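Local coordinates for protein molybdopterin biosynthesis enzyme, MoaB (Thermus thermophilus, PDB 2IS8) that takes part in the biosynthesis of the molybdenum cofactor and, as a MogA/MoaB-family protein, probably binds molybdopterin, at the interface of chains A and B. Numbering follows the deposited sequence. Chains: chain A/B, Molybdopterin biosynthesis enzyme, MoaB.

Contact 1: the interface of chains A and B. Residues chain A 74-76, 112, 114; chain B 90, 92, 149, 152-153.
A:Leu74 packs its side chain among B:Val92, B:Ala149, B:Leu152 and B:Val153. Its apolar contacts are shared out among its carbons. CD1 meets B:Val92 tip to tip, 4.0 Å from CG1, while CD2 rests on the CB methyl of B:Ala149 at 3.8 Å. Behind them the CB of A:Leu74 packs at 3.8 Å against CG2 of B:Val153, the branch set anti to the carbonyl carbon, and the two side chains cross obliquely. A:Leu112 adds its CD2 to the same alanine methyl, 3.8 Å from B:Ala149 CB. Further along the loop, the ring CD of A:Pro76 lies 3.5 Å from the backbone O of B:Leu152.

Polar contact comes from B:Arg90. Its NH2 gives a long hydrogen bond of 3.3 Å to the backbone O of A:Leu74; the oxygen lies in the guanidinium plane, and the donor stands 46° above the carbonyl plane.

The two arginines meet through carbon: CD of B:Arg90 sits over the centre of the A:Arg114 guanidinium, 3.9 Å from CZ, with the guanidinium planes 76° apart. Their like charges probably disfavour closer approach.

In the fold, the loop at A:Leu74 to A:Pro76 lies against helix 146-154 of chain B, beside the short strand 90-91 and B:Val92.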
ATOM      1  N   LEU A  74      -5.615   1.715  15.071  1.00 14.45           N
ATOM      2  CA  LEU A  74      -5.315   0.340  15.450  1.00 15.30           C
ATOM      3  C   LEU A  74      -6.091  -0.186  16.650  1.00 19.71           C
ATOM      4  O   LEU A  74      -5.888  -1.330  17.062  1.00 22.87           O
ATOM      5  CB  LEU A  74      -3.808   0.196  15.699  1.00 15.83           C
ATOM      6  CG  LEU A  74      -2.948  -0.035  14.450  1.00 16.65           C
ATOM      7  CD1 LEU A  74      -3.241   1.005  13.397  1.00 21.16           C
ATOM      8  CD2 LEU A  74      -1.478  -0.005  14.829  1.00 17.75           C
ATOM      9  N   ALA A  75      -6.970   0.642  17.209  1.00 19.12           N
ATOM     10  CA  ALA A  75      -7.794   0.229  18.345  1.00 20.78           C
ATOM     11  C   ALA A  75      -8.779  -0.831  17.856  1.00 21.20           C
ATOM     12  O   ALA A  75      -9.216  -0.803  16.704  1.00 21.29           O
ATOM     13  CB  ALA A  75      -8.542   1.422  18.916  1.00 18.84           C
ATOM     14  N   PRO A  76      -9.139  -1.786  18.725  1.00 22.45           N
ATOM     15  CA  PRO A  76     -10.072  -2.852  18.354  1.00 23.60           C
ATOM     16  C   PRO A  76     -11.403  -2.385  17.754  1.00 18.98           C
ATOM     17  O   PRO A  76     -11.952  -3.044  16.871  1.00 21.97           O
ATOM     18  CB  PRO A  76     -10.257  -3.610  19.666  1.00 26.02           C
ATOM     19  CG  PRO A  76      -8.910  -3.459  20.314  1.00 24.87           C
ATOM     20  CD  PRO A  76      -8.611  -1.996  20.086  1.00 23.62           C
ATOM     21  N   LEU A 112      -0.180   5.270  11.054  1.00 11.11           N
ATOM     22  CA  LEU A 112      -1.015   4.336  11.800  1.00 12.30           C
ATOM     23  C   LEU A 112      -2.481   4.395  11.392  1.00 15.66           C
ATOM     24  O   LEU A 112      -3.340   3.830  12.068  1.00 18.98           O
ATOM     25  CB  LEU A 112      -0.893   4.584  13.301  1.00 13.97           C
ATOM     26  CG  LEU A 112       0.520   4.438  13.870  1.00 12.39           C
ATOM     27  CD1 LEU A 112       0.461   4.628  15.376  1.00 13.44           C
ATOM     28  CD2 LEU A 112       1.093   3.065  13.521  1.00 14.89           C
ATOM     29  N   ARG A 114      -5.384   3.221   8.945  1.00 12.09           N
ATOM     30  CA  ARG A 114      -5.665   2.138   8.015  1.00 12.61           C
ATOM     31  C   ARG A 114      -6.732   2.555   7.007  1.00 12.17           C
ATOM     32  O   ARG A 114      -7.249   1.727   6.263  1.00 12.28           O
ATOM     33  CB  ARG A 114      -6.137   0.901   8.781  1.00 10.45           C
ATOM     34  CG  ARG A 114      -5.146   0.413   9.824  1.00 12.54           C
ATOM     35  CD  ARG A 114      -5.677  -0.807  10.558  1.00 15.59           C
ATOM     36  NE  ARG A 114      -6.984  -0.560  11.165  1.00 14.82           N
ATOM     37  CZ  ARG A 114      -8.133  -1.011  10.667  1.00 19.01           C
ATOM     38  NH1 ARG A 114      -8.142  -1.729   9.554  1.00 20.60           N
ATOM     39  NH2 ARG A 114      -9.273  -0.754  11.289  1.00 24.16           N
TER
ATOM     40  N   ARG B  90      -6.525  -8.153  10.553  1.00 20.14           N
ATOM     41  CA  ARG B  90      -6.503  -6.921   9.769  1.00 19.93           C
ATOM     42  C   ARG B  90      -5.061  -6.465   9.575  1.00 19.65           C
ATOM     43  O   ARG B  90      -4.190  -6.779  10.385  1.00 17.06           O
ATOM     44  CB  ARG B  90      -7.319  -5.822  10.462  1.00 22.24           C
ATOM     45  CG  ARG B  90      -6.848  -5.443  11.859  1.00 24.96           C
ATOM     46  CD  ARG B  90      -7.798  -4.427  12.497  1.00 29.90           C
ATOM     47  NE  ARG B  90      -7.357  -3.995  13.824  1.00 33.68           N
ATOM     48  CZ  ARG B  90      -7.365  -4.764  14.912  1.00 35.85           C
ATOM     49  NH1 ARG B  90      -7.794  -6.018  14.839  1.00 30.62           N
ATOM     50  NH2 ARG B  90      -6.943  -4.279  16.076  1.00 32.93           N
ATOM     51  N   VAL B  92      -1.998  -3.390   8.645  1.00 13.16           N
ATOM     52  CA  VAL B  92      -1.632  -2.000   8.910  1.00 14.03           C
ATOM     53  C   VAL B  92      -0.627  -1.654   7.812  1.00 13.11           C
ATOM     54  O   VAL B  92       0.584  -1.602   8.041  1.00 12.61           O
ATOM     55  CB  VAL B  92      -0.976  -1.843  10.305  1.00 12.46           C
ATOM     56  CG1 VAL B  92      -0.716  -0.367  10.598  1.00 12.93           C
ATOM     57  CG2 VAL B  92      -1.878  -2.436  11.382  1.00 14.84           C
ATOM     58  N   ALA B 149       1.449   2.630  18.573  1.00 14.53           N
ATOM     59  CA  ALA B 149       0.745   1.569  17.865  1.00 12.99           C
ATOM     60  C   ALA B 149       0.406   0.426  18.815  1.00 14.56           C
ATOM     61  O   ALA B 149      -0.726  -0.067  18.835  1.00 12.86           O
ATOM     62  CB  ALA B 149       1.606   1.047  16.721  1.00 14.09           C
ATOM     63  N   LEU B 152      -2.441   1.020  21.414  1.00 17.68           N
ATOM     64  CA  LEU B 152      -3.772   0.903  20.827  1.00 19.91           C
ATOM     65  C   LEU B 152      -4.178  -0.548  20.570  1.00 20.41           C
ATOM     66  O   LEU B 152      -5.311  -0.946  20.840  1.00 20.23           O
ATOM     67  CB  LEU B 152      -3.836   1.693  19.517  1.00 21.80           C
ATOM     68  CG  LEU B 152      -3.728   3.215  19.651  1.00 22.60           C
ATOM     69  CD1 LEU B 152      -3.743   3.858  18.270  1.00 24.21           C
ATOM     70  CD2 LEU B 152      -4.883   3.741  20.503  1.00 23.34           C
ATOM     71  N   VAL B 153      -3.250  -1.341  20.052  1.00 17.94           N
ATOM     72  CA  VAL B 153      -3.526  -2.743  19.761  1.00 16.87           C
ATOM     73  C   VAL B 153      -3.715  -3.584  21.015  1.00 18.85           C
ATOM     74  O   VAL B 153      -4.622  -4.418  21.090  1.00 21.50           O
ATOM     75  CB  VAL B 153      -2.374  -3.371  18.946  1.00 15.92           C
ATOM     76  CG1 VAL B 153      -2.543  -4.883  18.864  1.00 16.49           C
ATOM     77  CG2 VAL B 153      -2.335  -2.766  17.561  1.00 12.51           C
TER

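Contact 2: the interface of chains A and B. Residues chain A 97, 100, 102, 111; chain B 93-94, 97.
The salt bridge between A:Arg100 and B:Glu97 is a worked case of side-on pairing, in which two nitrogens meet two oxygens. NE of the guanidinium donates to OE1 at 2.8 Å, and NH2 donates to OE2 at 2.8 Å. Both carboxylate oxygens are met on their syn side, yet the planes are turned 45° apart, leaving each donor about 30° out of the carboxylate plane. The arginine bends at chi3 (-77°), which turns its NE and NH2 edge toward the acid. An alanine in place of A:Arg100 would probably leave the B:Glu97 carboxylate without its charged mate at the subunit boundary, with the carboxylate of A:Glu97, probably of like charge, nearby (OE2 to OE2 4.3 Å).

Apolar contacts frame the arginine. B:Pro93 lays its CG over one guanidinium face, toward the rim and 3.9 Å from CZ of A:Arg100, whose CD packs 3.4 Å from CA of B:Gly94. Separately, the CG2 methyl of A:Val102 is a van der Waals neighbour of B:Glu97 OE1 at 3.4 Å.

Water 1 joins the backbones, lying 2.8 Å from B:Gly94 N and 3.0 Å from A:Ala111 O.

B:Pro93, B:Gly94 and B:Glu97 belong to helix 93-99 of chain B, with the proline and glycine in its first turn; A:Arg100 follows directly after the equivalent helix of chain A.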
ATOM      1  N   GLU A  97      -2.269   6.215   0.566  1.00 11.20           N
ATOM      2  CA  GLU A  97      -0.866   6.469   0.871  1.00 12.75           C
ATOM      3  C   GLU A  97      -0.669   7.955   1.171  1.00 11.64           C
ATOM      4  O   GLU A  97      -0.003   8.321   2.138  1.00 12.31           O
ATOM      5  CB  GLU A  97       0.005   6.039  -0.313  1.00 14.97           C
ATOM      6  CG  GLU A  97       0.025   4.527  -0.524  1.00 12.02           C
ATOM      7  CD  GLU A  97       0.503   4.112  -1.909  1.00 15.82           C
ATOM      8  OE1 GLU A  97       0.723   4.998  -2.761  1.00 14.48           O
ATOM      9  OE2 GLU A  97       0.642   2.893  -2.143  1.00 17.10           O
ATOM     10  N   ARG A 100      -1.554   8.953   4.584  1.00 10.71           N
ATOM     11  CA  ARG A 100      -0.642   8.484   5.621  1.00 10.81           C
ATOM     12  C   ARG A 100       0.616   9.352   5.645  1.00 13.42           C
ATOM     13  O   ARG A 100       1.547   9.091   6.410  1.00 13.73           O
ATOM     14  CB  ARG A 100      -0.271   7.017   5.402  1.00 11.09           C
ATOM     15  CG  ARG A 100      -1.346   6.060   5.878  1.00 11.74           C
ATOM     16  CD  ARG A 100      -0.833   4.636   5.899  1.00 11.16           C
ATOM     17  NE  ARG A 100      -0.779   4.028   4.574  1.00 11.41           N
ATOM     18  CZ  ARG A 100      -1.830   3.482   3.971  1.00 13.52           C
ATOM     19  NH1 ARG A 100      -3.007   3.483   4.582  1.00 12.79           N
ATOM     20  NH2 ARG A 100      -1.697   2.908   2.783  1.00 15.61           N
ATOM     21  N   VAL A 102       3.088   9.554   3.743  1.00 16.87           N
ATOM     22  CA  VAL A 102       4.293   8.760   3.514  1.00 16.00           C
ATOM     23  C   VAL A 102       5.430   9.581   2.922  1.00 19.36           C
ATOM     24  O   VAL A 102       5.235  10.340   1.972  1.00 19.89           O
ATOM     25  CB  VAL A 102       4.011   7.577   2.567  1.00 16.45           C
ATOM     26  CG1 VAL A 102       5.248   6.695   2.451  1.00 16.73           C
ATOM     27  CG2 VAL A 102       2.830   6.767   3.076  1.00 15.80           C
ATOM     28  N   ALA A 111       0.932   7.278   9.728  1.00 12.83           N
ATOM     29  CA  ALA A 111       1.238   5.959   9.193  1.00 11.93           C
ATOM     30  C   ALA A 111       0.377   4.908   9.901  1.00 13.20           C
ATOM     31  O   ALA A 111       0.220   3.786   9.408  1.00 12.24           O
ATOM     32  CB  ALA A 111       2.726   5.641   9.382  1.00 14.94           C
TER
ATOM     33  N   PRO B  93      -1.129  -1.410   6.589  1.00 13.09           N
ATOM     34  CA  PRO B  93      -0.270  -1.083   5.450  1.00 12.12           C
ATOM     35  C   PRO B  93       0.740   0.022   5.699  1.00 11.11           C
ATOM     36  O   PRO B  93       1.835  -0.016   5.150  1.00 12.04           O
ATOM     37  CB  PRO B  93      -1.270  -0.732   4.346  1.00 14.97           C
ATOM     38  CG  PRO B  93      -2.456  -0.235   5.098  1.00 15.75           C
ATOM     39  CD  PRO B  93      -2.548  -1.204   6.249  1.00 12.97           C
ATOM     40  N   GLY B  94       0.369   1.002   6.523  1.00  9.63           N
ATOM     41  CA  GLY B  94       1.273   2.102   6.818  1.00 11.30           C
ATOM     42  C   GLY B  94       2.598   1.642   7.394  1.00 12.26           C
ATOM     43  O   GLY B  94       3.643   2.243   7.127  1.00 13.04           O
ATOM     44  N   GLU B  97       4.727   0.064   4.666  1.00 11.70           N
ATOM     45  CA  GLU B  97       5.326   1.114   3.848  1.00 11.45           C
ATOM     46  C   GLU B  97       6.550   1.671   4.571  1.00 13.01           C
ATOM     47  O   GLU B  97       7.588   1.906   3.960  1.00 14.11           O
ATOM     48  CB  GLU B  97       4.296   2.221   3.597  1.00 14.15           C
ATOM     49  CG  GLU B  97       3.067   1.718   2.867  1.00 12.45           C
ATOM     50  CD  GLU B  97       1.895   2.681   2.910  1.00 17.32           C
ATOM     51  OE1 GLU B  97       1.896   3.604   3.757  1.00 14.29           O
ATOM     52  OE2 GLU B  97       0.958   2.493   2.101  1.00 16.53           O
TER
HETATM   53  O   HOH W   1      -1.700   1.835   8.255  1.00 12.60           O

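Contact 3: the interface of chains A and B. Residues chain A 108-109, 112; chain B 144-145, 148-149.
A:Met109 and A:Leu112 form the apolar face that this MogA/MoaB-family subunit turns toward B:Val145 and B:His148, and no nitrogen or oxygen pairs across it in a hydrogen bond or salt bridge. The leucine comes at the edge of the imidazole: its CD1 lies in the ring plane, 3.6 Å from CD2 of B:His148. With CG anti to the backbone N, chi1 (-174°) carries the histidine ring toward chain A, and chi2 (81°) turns CD2 to the leucine methyl.

A:Met109 reaches the same ring by another route. Its chain bends at chi2 (-71°), bringing the thioether SD to 3.9 Å from CG of B:His148 as the two side chains cross at a slant. The sulfur also lies 4.0 Å from CG1 of B:Val145, and the terminal methyl CE passes 3.9 Å from the backbone O of B:Pro144.

B:Val145 is divided between the two chain A side chains, running past each in the opposite direction. Besides facing the sulfur, CG1 lies 3.6 Å from the carbonyl O of A:Pro108, whereas CG2 faces the CD2 methyl of A:Leu112 at 4.0 Å. The other leucine methyl, CD1, is chiefly at the histidine but also passes 3.9 Å from the backbone O of B:Val145.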
ATOM      1  N   PRO A 108       5.593   9.777  10.620  1.00 20.13           N
ATOM      2  CA  PRO A 108       4.317  10.361  11.037  1.00 18.53           C
ATOM      3  C   PRO A 108       3.372   9.380  11.715  1.00 18.53           C
ATOM      4  O   PRO A 108       3.355   8.187  11.392  1.00 14.92           O
ATOM      5  CB  PRO A 108       3.747  10.884   9.724  1.00 18.85           C
ATOM      6  CG  PRO A 108       4.148   9.796   8.770  1.00 20.80           C
ATOM      7  CD  PRO A 108       5.601   9.525   9.165  1.00 20.04           C
ATOM      8  N   MET A 109       2.589   9.889  12.661  1.00 17.23           N
ATOM      9  CA  MET A 109       1.610   9.065  13.352  1.00 17.66           C
ATOM     10  C   MET A 109       0.540   8.691  12.339  1.00 14.42           C
ATOM     11  O   MET A 109      -0.209   7.735  12.536  1.00 14.05           O
ATOM     12  CB  MET A 109       0.974   9.841  14.506  1.00 18.93           C
ATOM     13  CG  MET A 109       1.857   9.988  15.731  1.00 23.00           C
ATOM     14  SD  MET A 109       2.042   8.419  16.608  1.00 23.59           S
ATOM     15  CE  MET A 109       3.513   8.733  17.586  1.00 30.32           C
ATOM     16  N   LEU A 112      -0.180   5.270  11.054  1.00 11.11           N
ATOM     17  CA  LEU A 112      -1.015   4.336  11.800  1.00 12.30           C
ATOM     18  C   LEU A 112      -2.481   4.395  11.392  1.00 15.66           C
ATOM     19  O   LEU A 112      -3.340   3.830  12.068  1.00 18.98           O
ATOM     20  CB  LEU A 112      -0.893   4.584  13.301  1.00 13.97           C
ATOM     21  CG  LEU A 112       0.520   4.438  13.870  1.00 12.39           C
ATOM     22  CD1 LEU A 112       0.461   4.628  15.376  1.00 13.44           C
ATOM     23  CD2 LEU A 112       1.093   3.065  13.521  1.00 14.89           C
TER
ATOM     24  N   PRO B 144       9.627   5.123  15.919  1.00 14.73           N
ATOM     25  CA  PRO B 144       8.973   6.318  16.468  1.00 17.22           C
ATOM     26  C   PRO B 144       7.479   6.214  16.764  1.00 16.60           C
ATOM     27  O   PRO B 144       6.967   6.905  17.649  1.00 18.96           O
ATOM     28  CB  PRO B 144       9.273   7.391  15.418  1.00 16.58           C
ATOM     29  CG  PRO B 144      10.592   6.955  14.859  1.00 16.90           C
ATOM     30  CD  PRO B 144      10.381   5.459  14.698  1.00 15.95           C
ATOM     31  N   VAL B 145       6.774   5.363  16.026  1.00 14.00           N
ATOM     32  CA  VAL B 145       5.339   5.214  16.224  1.00 13.27           C
ATOM     33  C   VAL B 145       4.979   3.835  16.761  1.00 13.83           C
ATOM     34  O   VAL B 145       3.807   3.526  16.936  1.00 14.20           O
ATOM     35  CB  VAL B 145       4.560   5.437  14.904  1.00 16.35           C
ATOM     36  CG1 VAL B 145       4.873   6.816  14.343  1.00 17.29           C
ATOM     37  CG2 VAL B 145       4.911   4.354  13.883  1.00 14.90           C
ATOM     38  N   HIS B 148       3.145   3.859  20.399  1.00 16.55           N
ATOM     39  CA  HIS B 148       1.771   4.336  20.260  1.00 16.05           C
ATOM     40  C   HIS B 148       0.906   3.258  19.611  1.00 17.03           C
ATOM     41  O   HIS B 148      -0.222   3.002  20.041  1.00 17.35           O
ATOM     42  CB  HIS B 148       1.729   5.611  19.412  1.00 18.86           C
ATOM     43  CG  HIS B 148       0.370   6.239  19.340  1.00 29.51           C
ATOM     44  ND1 HIS B 148      -0.132   7.047  20.343  1.00 32.86           N
ATOM     45  CD2 HIS B 148      -0.605   6.160  18.405  1.00 31.58           C
ATOM     46  CE1 HIS B 148      -1.351   7.436  20.024  1.00 33.24           C
ATOM     47  NE2 HIS B 148      -1.666   6.912  18.852  1.00 29.76           N
ATOM     48  N   ALA B 149       1.449   2.630  18.573  1.00 14.53           N
ATOM     49  CA  ALA B 149       0.745   1.569  17.865  1.00 12.99           C
ATOM     50  C   ALA B 149       0.406   0.426  18.815  1.00 14.56           C
ATOM     51  O   ALA B 149      -0.726  -0.067  18.835  1.00 12.86           O
ATOM     52  CB  ALA B 149       1.606   1.047  16.721  1.00 14.09           C
TER

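Contact 3 lies about 10 Å from both contact 1 and contact 2, measured between the centres of their C-alpha atoms, while contacts 1 and 2 are about 13 Å apart. Contacts 1 and 3 share A:Leu112 and B:Ala149 and both use helix 146-154 of chain B; all three contacts draw on the 3-10 helix 109-112 of chain A. One continuous surface thus combines apolar patches with a charged pair. Since the two chains meet through different faces and the deposited assembly holds three copies, the same surfaces probably repeat around a trimer, each subunit offering one face to one neighbour and a different face to the other.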